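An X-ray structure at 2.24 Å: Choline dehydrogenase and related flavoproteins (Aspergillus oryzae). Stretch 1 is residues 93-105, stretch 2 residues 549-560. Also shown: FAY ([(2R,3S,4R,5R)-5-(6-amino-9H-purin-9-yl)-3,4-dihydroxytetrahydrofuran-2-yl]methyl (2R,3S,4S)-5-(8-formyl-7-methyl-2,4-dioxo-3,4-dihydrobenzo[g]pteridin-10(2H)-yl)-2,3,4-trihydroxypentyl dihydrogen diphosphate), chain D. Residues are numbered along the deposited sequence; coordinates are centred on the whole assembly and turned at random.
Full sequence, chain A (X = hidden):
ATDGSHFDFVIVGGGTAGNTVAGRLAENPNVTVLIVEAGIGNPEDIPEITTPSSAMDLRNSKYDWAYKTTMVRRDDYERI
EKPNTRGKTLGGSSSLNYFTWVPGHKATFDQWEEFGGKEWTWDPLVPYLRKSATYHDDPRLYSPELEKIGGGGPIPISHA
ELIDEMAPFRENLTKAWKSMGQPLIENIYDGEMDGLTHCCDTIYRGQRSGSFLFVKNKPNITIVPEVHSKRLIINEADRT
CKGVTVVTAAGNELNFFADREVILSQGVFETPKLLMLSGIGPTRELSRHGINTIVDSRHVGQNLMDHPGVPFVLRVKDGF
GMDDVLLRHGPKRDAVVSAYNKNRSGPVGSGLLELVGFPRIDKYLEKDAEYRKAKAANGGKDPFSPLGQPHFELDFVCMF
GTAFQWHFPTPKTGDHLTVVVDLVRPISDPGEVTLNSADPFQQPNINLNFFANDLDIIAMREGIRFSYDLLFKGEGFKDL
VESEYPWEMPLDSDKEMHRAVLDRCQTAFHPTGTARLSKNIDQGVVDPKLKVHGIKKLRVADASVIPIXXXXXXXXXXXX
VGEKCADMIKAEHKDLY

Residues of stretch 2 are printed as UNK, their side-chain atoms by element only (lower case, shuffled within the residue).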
ATOM      1  N   SER A  93       6.306   4.343 -23.703  1.00 14.68           N
ATOM      2  CA  SER A  93       6.100   2.998 -23.178  1.00 13.43           C
ATOM      3  C   SER A  93       6.275   1.893 -24.210  1.00 19.42           C
ATOM      4  O   SER A  93       6.428   0.736 -23.831  1.00 22.87           O
ATOM      5  CB  SER A  93       4.744   2.886 -22.487  1.00 19.29           C
ATOM      6  OG  SER A  93       4.697   3.747 -21.357  1.00 20.45           O
ATOM      7  N   SER A  94       6.259   2.226 -25.503  1.00 18.55           N
ATOM      8  CA  SER A  94       6.592   1.227 -26.536  1.00 17.68           C
ATOM      9  C   SER A  94       8.089   0.845 -26.489  1.00 18.93           C
ATOM     10  O   SER A  94       8.524  -0.120 -27.113  1.00 21.76           O
ATOM     11  CB  SER A  94       6.202   1.721 -27.941  1.00 13.86           C
ATOM     12  OG  SER A  94       7.146   2.657 -28.451  1.00 18.22           O
ATOM     13  N   SER A  95       8.871   1.618 -25.747  1.00 18.87           N
ATOM     14  CA  SER A  95      10.281   1.310 -25.525  1.00 16.60           C
ATOM     15  C   SER A  95      10.557   0.419 -24.315  1.00 15.91           C
ATOM     16  O   SER A  95      11.690  -0.036 -24.129  1.00 21.67           O
ATOM     17  CB  SER A  95      11.081   2.592 -25.364  1.00 15.16           C
ATOM     18  OG  SER A  95      11.199   3.262 -26.603  1.00 19.99           O
ATOM     19  N   LEU A  96       9.557   0.179 -23.474  1.00 16.83           N
ATOM     20  CA  LEU A  96       9.782  -0.745 -22.360  1.00 20.73           C
ATOM     21  C   LEU A  96       8.682  -1.794 -22.152  1.00 18.25           C
ATOM     22  O   LEU A  96       8.695  -2.500 -21.142  1.00 16.19           O
ATOM     23  CB  LEU A  96      10.112  -0.009 -21.044  1.00 13.31           C
ATOM     24  CG  LEU A  96       9.247   1.122 -20.483  1.00 16.74           C
ATOM     25  CD1 LEU A  96       7.753   0.822 -20.491  1.00 17.83           C
ATOM     26  CD2 LEU A  96       9.715   1.537 -19.071  1.00 18.09           C
ATOM     27  N   ASN A  97       7.759  -1.904 -23.110  1.00 17.60           N
ATOM     28  CA  ASN A  97       6.605  -2.808 -22.973  1.00 17.61           C
ATOM     29  C   ASN A  97       6.923  -4.263 -23.312  1.00 18.96           C
ATOM     30  O   ASN A  97       8.071  -4.582 -23.640  1.00 20.35           O
ATOM     31  CB  ASN A  97       5.357  -2.275 -23.716  1.00 18.87           C
ATOM     32  CG  ASN A  97       5.416  -2.490 -25.243  1.00 21.79           C
ATOM     33  OD1 ASN A  97       6.256  -3.231 -25.756  1.00 17.64           O
ATOM     34  ND2 ASN A  97       4.498  -1.848 -25.962  1.00 15.10           N
ATOM     35  N   TYR A  98       5.931  -5.153 -23.192  1.00 19.87           N
ATOM     36  CA  TYR A  98       6.181  -6.589 -23.393  1.00 19.44           C
ATOM     37  C   TYR A  98       5.642  -7.139 -24.733  1.00 21.88           C
ATOM     38  O   TYR A  98       5.246  -8.309 -24.857  1.00 16.73           O
ATOM     39  CB  TYR A  98       5.741  -7.411 -22.159  1.00 19.01           C
ATOM     40  CG  TYR A  98       6.295  -6.804 -20.885  1.00 22.93           C
ATOM     41  CD1 TYR A  98       5.511  -6.689 -19.742  1.00 23.42           C
ATOM     42  CD2 TYR A  98       7.601  -6.302 -20.843  1.00 22.35           C
ATOM     43  CE1 TYR A  98       6.009  -6.098 -18.587  1.00 21.85           C
ATOM     44  CE2 TYR A  98       8.110  -5.705 -19.696  1.00 19.72           C
ATOM     45  CZ  TYR A  98       7.303  -5.605 -18.570  1.00 21.16           C
ATOM     46  OH  TYR A  98       7.781  -5.005 -17.425  1.00 15.14           O
ATOM     47  N   PHE A  99       5.622  -6.249 -25.721  1.00 16.08           N
ATOM     48  CA  PHE A  99       5.681  -6.614 -27.139  1.00 19.73           C
ATOM     49  C   PHE A  99       4.404  -7.109 -27.797  1.00 19.57           C
ATOM     50  O   PHE A  99       4.242  -6.933 -29.005  1.00 23.14           O
ATOM     51  CB  PHE A  99       6.799  -7.635 -27.377  1.00 14.78           C
ATOM     52  CG  PHE A  99       8.077  -7.271 -26.731  1.00 16.60           C
ATOM     53  CD1 PHE A  99       8.860  -6.233 -27.246  1.00 18.01           C
ATOM     54  CD2 PHE A  99       8.517  -7.949 -25.610  1.00 18.66           C
ATOM     55  CE1 PHE A  99      10.074  -5.889 -26.651  1.00 13.69           C
ATOM     56  CE2 PHE A  99       9.726  -7.600 -25.002  1.00 19.31           C
ATOM     57  CZ  PHE A  99      10.496  -6.556 -25.528  1.00 16.89           C
ATOM     58  N   THR A 100       3.522  -7.742 -27.029  1.00 18.38           N
ATOM     59  CA  THR A 100       2.328  -8.350 -27.606  1.00 20.10           C
ATOM     60  C   THR A 100       1.542  -7.372 -28.473  1.00 21.81           C
ATOM     61  O   THR A 100       1.370  -6.201 -28.131  1.00 19.66           O
ATOM     62  CB  THR A 100       1.396  -8.965 -26.563  1.00 23.13           C
ATOM     63  OG1 THR A 100       2.165  -9.609 -25.536  1.00 22.98           O
ATOM     64  CG2 THR A 100       0.502 -10.004 -27.232  1.00 17.01           C
ATOM     65  N   TRP A 101       1.093  -7.873 -29.617  1.00 20.61           N
ATOM     66  CA  TRP A 101       0.420  -7.057 -30.615  1.00 17.49           C
ATOM     67  C   TRP A 101      -0.888  -7.725 -30.945  1.00 18.33           C
ATOM     68  O   TRP A 101      -0.912  -8.743 -31.645  1.00 18.09           O
ATOM     69  CB  TRP A 101       1.281  -6.954 -31.860  1.00 18.61           C
ATOM     70  CG  TRP A 101       0.702  -6.123 -32.972  1.00 17.81           C
ATOM     71  CD1 TRP A 101      -0.075  -6.564 -33.998  1.00 12.52           C
ATOM     72  CD2 TRP A 101       0.899  -4.714 -33.193  1.00 18.42           C
ATOM     73  NE1 TRP A 101      -0.383  -5.522 -34.842  1.00 16.21           N
ATOM     74  CE2 TRP A 101       0.202  -4.376 -34.372  1.00 15.77           C
ATOM     75  CE3 TRP A 101       1.589  -3.710 -32.504  1.00 15.73           C
ATOM     76  CZ2 TRP A 101       0.171  -3.079 -34.875  1.00 15.97           C
ATOM     77  CZ3 TRP A 101       1.560  -2.423 -33.002  1.00 21.09           C
ATOM     78  CH2 TRP A 101       0.854  -2.114 -34.180  1.00 17.57           C
ATOM     79  N   VAL A 102      -1.972  -7.134 -30.446  1.00 13.54           N
ATOM     80  CA  VAL A 102      -3.284  -7.742 -30.499  1.00 15.07           C
ATOM     81  C   VAL A 102      -4.324  -6.619 -30.424  1.00 19.91           C
ATOM     82  O   VAL A 102      -4.241  -5.763 -29.561  1.00 19.80           O
ATOM     83  CB  VAL A 102      -3.436  -8.784 -29.352  1.00 20.65           C
ATOM     84  CG1 VAL A 102      -3.086  -8.146 -28.000  1.00 20.81           C
ATOM     85  CG2 VAL A 102      -4.829  -9.397 -29.331  1.00 13.43           C
ATOM     86  N   PRO A 103      -5.272  -6.587 -31.374  1.00 21.92           N
ATOM     87  CA  PRO A 103      -6.186  -5.443 -31.461  1.00 21.12           C
ATOM     88  C   PRO A 103      -7.334  -5.457 -30.460  1.00 25.11           C
ATOM     89  O   PRO A 103      -7.596  -4.418 -29.847  1.00 19.41           O
ATOM     90  CB  PRO A 103      -6.756  -5.564 -32.880  1.00 20.77           C
ATOM     91  CG  PRO A 103      -6.737  -7.039 -33.146  1.00 20.70           C
ATOM     92  CD  PRO A 103      -5.450  -7.523 -32.498  1.00 18.39           C
ATOM     93  N   GLY A 104      -8.022  -6.591 -30.322  1.00 20.45           N
ATOM     94  CA  GLY A 104      -9.224  -6.645 -29.519  1.00 20.80           C
ATOM     95  C   GLY A 104     -10.469  -7.075 -30.285  1.00 27.09           C
ATOM     96  O   GLY A 104     -10.417  -7.375 -31.474  1.00 25.80           O
ATOM     97  N   HIS A 105     -11.604  -7.075 -29.600  1.00 17.12           N
ATOM     98  CA  HIS A 105     -12.804  -7.704 -30.113  1.00 26.56           C
ATOM     99  C   HIS A 105     -13.660  -6.681 -30.849  1.00 24.12           C
ATOM    100  O   HIS A 105     -13.827  -5.564 -30.391  1.00 20.01           O
ATOM    101  CB  HIS A 105     -13.575  -8.350 -28.963  1.00 22.65           C
ATOM    102  CG  HIS A 105     -14.645  -9.299 -29.399  1.00 23.86           C
ATOM    103  ND1 HIS A 105     -15.898  -8.879 -29.788  1.00 19.20           N
ATOM    104  CD2 HIS A 105     -14.657 -10.653 -29.485  1.00 23.03           C
ATOM    105  CE1 HIS A 105     -16.636  -9.933 -30.098  1.00 21.27           C
ATOM    106  NE2 HIS A 105     -15.906 -11.020 -29.924  1.00 20.53           N
ATOM    107  N   UNK A 549     -11.945   0.311 -22.961  1.00 14.02           N
ATOM    108  CA  UNK A 549     -10.648  -0.382 -23.041  1.00 18.53           C
ATOM    109  C   UNK A 549     -10.751  -1.688 -23.846  1.00 19.25           C
ATOM    110  O   UNK A 549     -11.662  -2.475 -23.643  1.00 19.69           O
ATOM    111  c   UNK A 549      -7.950  -1.410 -20.331  1.00 14.82           C
ATOM    112  c   UNK A 549     -10.940  -1.693 -20.896  1.00 15.73           C
ATOM    113  c   UNK A 549     -10.070  -0.660 -21.628  1.00 16.58           C
ATOM    114  c   UNK A 549      -8.601  -1.097 -21.719  1.00 15.59           C
ATOM    115  N   UNK A 550      -9.831  -1.896 -24.798  1.00 28.08           N
ATOM    116  CA  UNK A 550      -9.857  -3.120 -25.616  1.00 18.56           C
ATOM    117  C   UNK A 550      -9.729  -4.398 -24.775  1.00 23.43           C
ATOM    118  O   UNK A 550      -9.341  -4.325 -23.604  1.00 20.58           O
ATOM    119  c   UNK A 550      -8.879  -0.888 -25.310  1.00 16.27           C
ATOM    120  c   UNK A 550      -8.639  -2.953 -26.541  1.00 15.29           C
ATOM    121  c   UNK A 550      -8.449  -1.454 -26.642  1.00 16.18           C
ATOM    122  N   UNK A 551     -10.023  -5.551 -25.375  1.00 14.43           N
ATOM    123  CA  UNK A 551     -10.150  -6.810 -24.623  1.00 17.99           C
ATOM    124  C   UNK A 551      -8.810  -7.558 -24.496  1.00 20.42           C
ATOM    125  O   UNK A 551      -8.759  -8.787 -24.541  1.00 18.00           O
ATOM    126  c   UNK A 551     -11.197  -7.707 -25.296  1.00 19.36           C
ATOM    127  c   UNK A 551     -12.371  -6.907 -25.856  1.00 23.08           C
ATOM    128  o   UNK A 551     -12.213  -6.294 -26.929  1.00 22.33           O
ATOM    129  o   UNK A 551     -13.444  -6.858 -25.215  1.00 21.51           O
ATOM    130  N   UNK A 552      -7.722  -6.816 -24.327  1.00 16.97           N
ATOM    131  CA  UNK A 552      -6.411  -7.403 -24.481  1.00 15.29           C
ATOM    132  C   UNK A 552      -5.387  -6.312 -24.303  1.00 19.90           C
ATOM    133  O   UNK A 552      -5.757  -5.147 -24.149  1.00 19.42           O
ATOM    134  c   UNK A 552      -6.290  -7.951 -25.892  1.00 26.44           C
ATOM    135  s   UNK A 552      -6.680  -6.696 -27.129  1.00 19.70           S
ATOM    136  N   UNK A 553      -4.113  -6.702 -24.322  1.00 15.47           N
ATOM    137  CA  UNK A 553      -2.987  -5.770 -24.322  1.00 21.28           C
ATOM    138  C   UNK A 553      -3.157  -4.705 -25.421  1.00 23.77           C
ATOM    139  O   UNK A 553      -3.452  -5.019 -26.568  1.00 19.17           O
ATOM    140  c   UNK A 553      -1.682  -6.552 -24.504  1.00 17.77           C
ATOM    141  n   UNK A 553       0.202  -9.021 -22.253  1.00 22.51           N
ATOM    142  c   UNK A 553      -0.074  -8.194 -23.434  1.00 19.27           C
ATOM    143  c   UNK A 553       1.420  -9.389 -21.875  1.00 24.36           C
ATOM    144  n   UNK A 553       1.600 -10.143 -20.789  1.00 22.49           N
ATOM    145  n   UNK A 553       2.468  -9.000 -22.590  1.00 17.98           N
ATOM    146  c   UNK A 553      -1.439  -7.527 -23.358  1.00 19.09           C
ATOM    147  N   UNK A 554      -2.942  -3.446 -25.073  1.00 20.80           N
ATOM    148  CA  UNK A 554      -3.553  -2.364 -25.848  1.00 23.33           C
ATOM    149  C   UNK A 554      -2.683  -1.592 -26.837  1.00 17.44           C
ATOM    150  O   UNK A 554      -3.189  -0.682 -27.477  1.00 17.14           O
ATOM    151  c   UNK A 554      -3.507   0.573 -23.261  1.00 19.20           C
ATOM    152  c   UNK A 554      -5.185  -2.010 -23.964  1.00 15.81           C
ATOM    153  c   UNK A 554      -4.179  -1.321 -24.890  1.00 23.91           C
ATOM    154  c   UNK A 554      -3.062  -0.625 -24.092  1.00 15.11           C
ATOM    155  N   UNK A 555      -1.404  -1.935 -26.976  1.00 12.90           N
ATOM    156  CA  UNK A 555      -0.521  -1.110 -27.802  1.00 20.03           C
ATOM    157  C   UNK A 555      -1.006  -0.990 -29.252  1.00 19.34           C
ATOM    158  O   UNK A 555      -0.833   0.051 -29.869  1.00 21.14           O
ATOM    159  c   UNK A 555       0.958  -1.558 -27.734  1.00 18.02           C
ATOM    160  c   UNK A 555       1.351  -2.689 -28.682  1.00 18.17           C
ATOM    161  n   UNK A 555       3.269  -4.194 -28.694  1.00 14.99           N
ATOM    162  c   UNK A 555       2.881  -2.937 -28.719  1.00 19.75           C
ATOM    163  o   UNK A 555       3.686  -2.000 -28.764  1.00 18.12           O
ATOM    164  N   UNK A 556      -1.617  -2.043 -29.784  1.00 18.25           N
ATOM    165  CA  UNK A 556      -2.135  -2.027 -31.156  1.00 15.78           C
ATOM    166  C   UNK A 556      -3.183  -0.914 -31.314  1.00 19.57           C
ATOM    167  O   UNK A 556      -3.105  -0.112 -32.251  1.00 26.75           O
ATOM    168  c   UNK A 556      -3.058  -3.565 -33.008  1.00 23.24           C
ATOM    169  c   UNK A 556      -2.695  -3.416 -31.518  1.00 19.52           C
ATOM    170  n   UNK A 556      -2.764  -2.551 -33.831  1.00 14.56           N
ATOM    171  o   UNK A 556      -3.605  -4.591 -33.397  1.00 17.86           O
ATOM    172  N   UNK A 557      -4.131  -0.824 -30.382  1.00 13.41           N
ATOM    173  CA  UNK A 557      -5.142   0.243 -30.439  1.00 15.52           C
ATOM    174  C   UNK A 557      -4.531   1.656 -30.290  1.00 21.26           C
ATOM    175  O   UNK A 557      -5.044   2.635 -30.852  1.00 14.92           O
ATOM    176  o   UNK A 557      -5.682   0.084 -28.063  1.00 15.36           O
ATOM    177  c   UNK A 557      -6.229   0.028 -29.385  1.00 14.92           C
ATOM    178  N   UNK A 558      -3.436   1.761 -29.545  1.00 17.39           N
ATOM    179  CA  UNK A 558      -2.803   3.062 -29.346  1.00 18.41           C
ATOM    180  C   UNK A 558      -2.128   3.566 -30.627  1.00 15.65           C
ATOM    181  O   UNK A 558      -2.266   4.731 -30.999  1.00 16.70           O
ATOM    182  c   UNK A 558      -1.166   4.411 -27.977  1.00 18.70           C
ATOM    183  c   UNK A 558      -1.811   3.039 -28.163  1.00 21.53           C
ATOM    184  c   UNK A 558      -2.530   2.595 -26.894  1.00 13.57           C
ATOM    185  N   UNK A 559      -1.383   2.696 -31.294  1.00 20.41           N
ATOM    186  CA  UNK A 559      -0.867   3.029 -32.613  1.00 19.77           C
ATOM    187  C   UNK A 559      -2.031   3.351 -33.541  1.00 16.43           C
ATOM    188  O   UNK A 559      -1.985   4.321 -34.275  1.00 19.89           O
ATOM    189  c   UNK A 559       1.729   0.824 -31.737  1.00 18.83           C
ATOM    190  c   UNK A 559       3.049   0.706 -31.293  1.00 14.06           C
ATOM    191  c   UNK A 559       2.366   2.608 -33.195  1.00 16.23           C
ATOM    192  c   UNK A 559       4.015   1.555 -31.799  1.00 18.05           C
ATOM    193  c   UNK A 559      -0.054   1.881 -33.197  1.00 16.69           C
ATOM    194  o   UNK A 559       5.318   1.446 -31.373  1.00 20.19           O
ATOM    195  c   UNK A 559       3.679   2.509 -32.744  1.00 18.87           C
ATOM    196  c   UNK A 559       1.372   1.778 -32.693  1.00 20.41           C
ATOM    197  N   UNK A 560      -3.087   2.546 -33.507  1.00 24.39           N
ATOM    198  CA  UNK A 560      -4.262   2.842 -34.344  1.00 24.35           C
ATOM    199  C   UNK A 560      -4.747   4.280 -34.132  1.00 23.83           C
ATOM    200  O   UNK A 560      -5.087   4.984 -35.094  1.00 18.41           O
ATOM    201  c   UNK A 560      -5.396   1.869 -34.062  1.00 15.36           C
TER
HETATM  202  P   FAY D 600       0.984   6.233 -25.225  1.00 20.09           P
HETATM  203  N1  FAY D 600       0.592  -3.067 -24.491  1.00 18.46           N
HETATM  204  C2  FAY D 600       0.630  -4.111 -25.413  1.00 22.42           C
HETATM  205  O2  FAY D 600      -0.043  -4.055 -26.435  1.00 21.13           O
HETATM  206  N3  FAY D 600       1.724  -4.951 -25.443  1.00 25.79           N
HETATM  207  C4  FAY D 600       2.440  -5.141 -24.287  1.00 28.72           C
HETATM  208  O4  FAY D 600       2.851  -6.292 -24.050  1.00 23.69           O
HETATM  209  N5  FAY D 600       3.126  -4.254 -22.180  1.00 21.58           N
HETATM  210  C6  FAY D 600       4.248  -3.220 -20.393  1.00 24.40           C
HETATM  211  C7  FAY D 600       4.564  -2.104 -19.640  1.00 21.72           C
HETATM  212  C8  FAY D 600       3.940  -0.884 -19.922  1.00 20.79           C
HETATM  213  O8  FAY D 600       4.064   1.431 -19.585  1.00 19.63           O
HETATM  214  C9  FAY D 600       3.100  -0.781 -21.039  1.00 16.48           C
HETATM  215  PA  FAY D 600       3.444   6.698 -23.906  1.00 14.25           P
HETATM  216  C1' FAY D 600       1.090  -0.544 -23.170  1.00 24.93           C
HETATM  217  C10 FAY D 600       1.460  -3.058 -23.425  1.00 18.45           C
HETATM  218  N10 FAY D 600       1.718  -1.870 -22.734  1.00 19.96           N
HETATM  219  N1A FAY D 600       7.231  16.329 -20.372  1.00 15.27           N
HETATM  220  O1A FAY D 600       3.842   6.498 -22.482  1.00 23.36           O
HETATM  221  C1B FAY D 600       6.418  11.611 -22.528  1.00 19.89           C
HETATM  222  O1P FAY D 600       1.413   6.883 -26.519  1.00 19.08           O
HETATM  223  C2' FAY D 600       1.884   0.120 -24.318  1.00 17.40           C
HETATM  224  O2' FAY D 600       3.226   0.039 -23.995  1.00 19.25           O
HETATM  225  C2A FAY D 600       7.825  15.805 -21.504  1.00 16.55           C
HETATM  226  O2A FAY D 600       3.940   5.631 -24.834  1.00 19.13           O
HETATM  227  C2B FAY D 600       6.827  10.261 -21.967  1.00 19.89           C
HETATM  228  O2B FAY D 600       8.199  10.193 -21.620  1.00 15.16           O
HETATM  229  O2P FAY D 600      -0.466   6.553 -24.908  1.00 19.13           O
HETATM  230  C3' FAY D 600       1.571   1.565 -24.828  1.00 28.07           C
HETATM  231  O3' FAY D 600       2.707   2.364 -25.150  1.00 19.81           O
HETATM  232  N3A FAY D 600       7.501  14.532 -21.943  1.00 19.60           N
HETATM  233  C3B FAY D 600       6.512   9.347 -23.130  1.00 19.81           C
HETATM  234  O3B FAY D 600       7.586   9.386 -24.036  1.00 17.67           O
HETATM  235  O3P FAY D 600       1.858   6.819 -24.005  1.00 18.13           O
HETATM  236  C4' FAY D 600       0.683   2.394 -23.935  1.00 24.13           C
HETATM  237  O4' FAY D 600      -0.440   1.570 -23.633  1.00 20.95           O
HETATM  238  C4A FAY D 600       6.587  13.798 -21.258  1.00 19.34           C
HETATM  239  C4B FAY D 600       5.342  10.018 -23.806  1.00 18.64           C
HETATM  240  O4B FAY D 600       5.272  11.338 -23.294  1.00 18.15           O
HETATM  241  C4X FAY D 600       2.295  -4.180 -23.269  1.00 26.10           C
HETATM  242  C5' FAY D 600       0.270   3.712 -24.635  1.00 26.42           C
HETATM  243  O5' FAY D 600       1.244   4.615 -25.178  1.00 23.62           O
HETATM  244  C5A FAY D 600       5.971  14.313 -20.121  1.00 21.79           C
HETATM  245  C5B FAY D 600       4.051   9.263 -23.557  1.00 17.68           C
HETATM  246  O5B FAY D 600       4.047   8.129 -24.389  1.00 19.03           O
HETATM  247  C5X FAY D 600       3.247  -3.155 -21.359  1.00 28.26           C
HETATM  248  C6A FAY D 600       6.298  15.589 -19.666  1.00 25.55           C
HETATM  249  N6A FAY D 600       5.780  16.045 -18.517  1.00 22.15           N
HETATM  250  N7A FAY D 600       5.115  13.380 -19.654  1.00 20.75           N
HETATM  251  C7M FAY D 600       5.431  -2.292 -18.418  1.00 18.34           C
HETATM  252  C8A FAY D 600       5.158  12.299 -20.460  1.00 14.35           C
HETATM  253  C8M FAY D 600       4.564   0.347 -19.386  1.00 20.01           C
HETATM  254  C9A FAY D 600       2.703  -1.917 -21.741  1.00 19.63           C
HETATM  255  N9A FAY D 600       6.066  12.541 -21.448  1.00 22.10           N
HETATM  256  O   HOH W   1      -1.280  -4.797 -28.607  1.00 17.98           O
HETATM  257  O   HOH W   2      -4.974  -3.048 -28.890  1.00 21.01           O

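Position 549 carries four side-chain carbons, forked at the first with one arm two carbons long. It stays out of reach of stretch 1, and the branching identifies isoleucine, I549. At position 550 three carbons close a ring onto the backbone N, and CB lies 3.8 Å from the O of P103; this is proline, P550.

Position 551 has two carbons, the second bearing two oxygens. No nitrogen is present, and one oxygen accepts a hydrogen bond from the backbone N of H105, as suits a carboxylate: this is D551, with OD2 2.8 Å from H105 N. Position 552 is one carbon followed by a sulfur. The sulfur sits 3.5 Å from the N of G104, and CB packs 3.8 Å from CG1 of V102; this is cysteine, C552. G104 is closely surrounded here: a CB on it would come tight against P550 CB, and its backbone angles by themselves call for glycine.

The side chain at position 553 is three carbons, a nitrogen, then a carbon carrying two more nitrogens, one of which lies 3.0 Å from T100 OG1. That guanidinium means arginine, and NH1 of R553 donates a hydrogen bond to FAY O4 at 3.1 Å. Position 554 again shows four carbons forked at the first, one arm two carbons long; it is I554, pointing away from stretch 1, with CD1 3.2 Å from FAY O4'.

Position 555 has three carbons, the third holding one oxygen and one nitrogen. Both ends of this amide are used: the oxygen accepts from N97 ND2 at 2.9 Å, while the nitrogen donates to T100 O at 2.8 Å. This is glutamine, Q555. Position 556 is one carbon shorter, its second carbon bearing one oxygen and one nitrogen and lying over a face of the W101 ring. CA is 4.2 Å from the centroid of the six-membered ring of W101; this is asparagine, N556.

Position 557 is one carbon and one oxygen, serine, with no contact to stretch 1; S557 OG instead bonds I554 O at 2.7 Å. Position 558, one carbon carrying two more, is valine and out of reach. Position 559 has one carbon and a six-carbon ring bearing an oxygen. A ring carbon meets W101 CZ3 at 3.5 Å, and the oxygen lies 3.6 Å from S94 CB; it is tyrosine, Y559. Position 560, a single carbon, is A560, which makes no contact.

Polar bonds from N97, T100, R553 and Q555 gather round the cofactor. T100 O accepts from both Q555 NE2 and FAY N3 (3.0 Å), while N97 ND2 also reaches FAY O2' at 3.0 Å and the backbone N of Q555 donates to FAY O2 at 2.6 Å. Water 1 adds a link, accepting from V102 N at 3.1 Å and N556 N at 3.0 Å. Away from the cofactor, W101 packs against N556 and Y559, and D551 holds the backbone at H105.

Stretch 2, residues 549-560: IPDCRIQNSVYA
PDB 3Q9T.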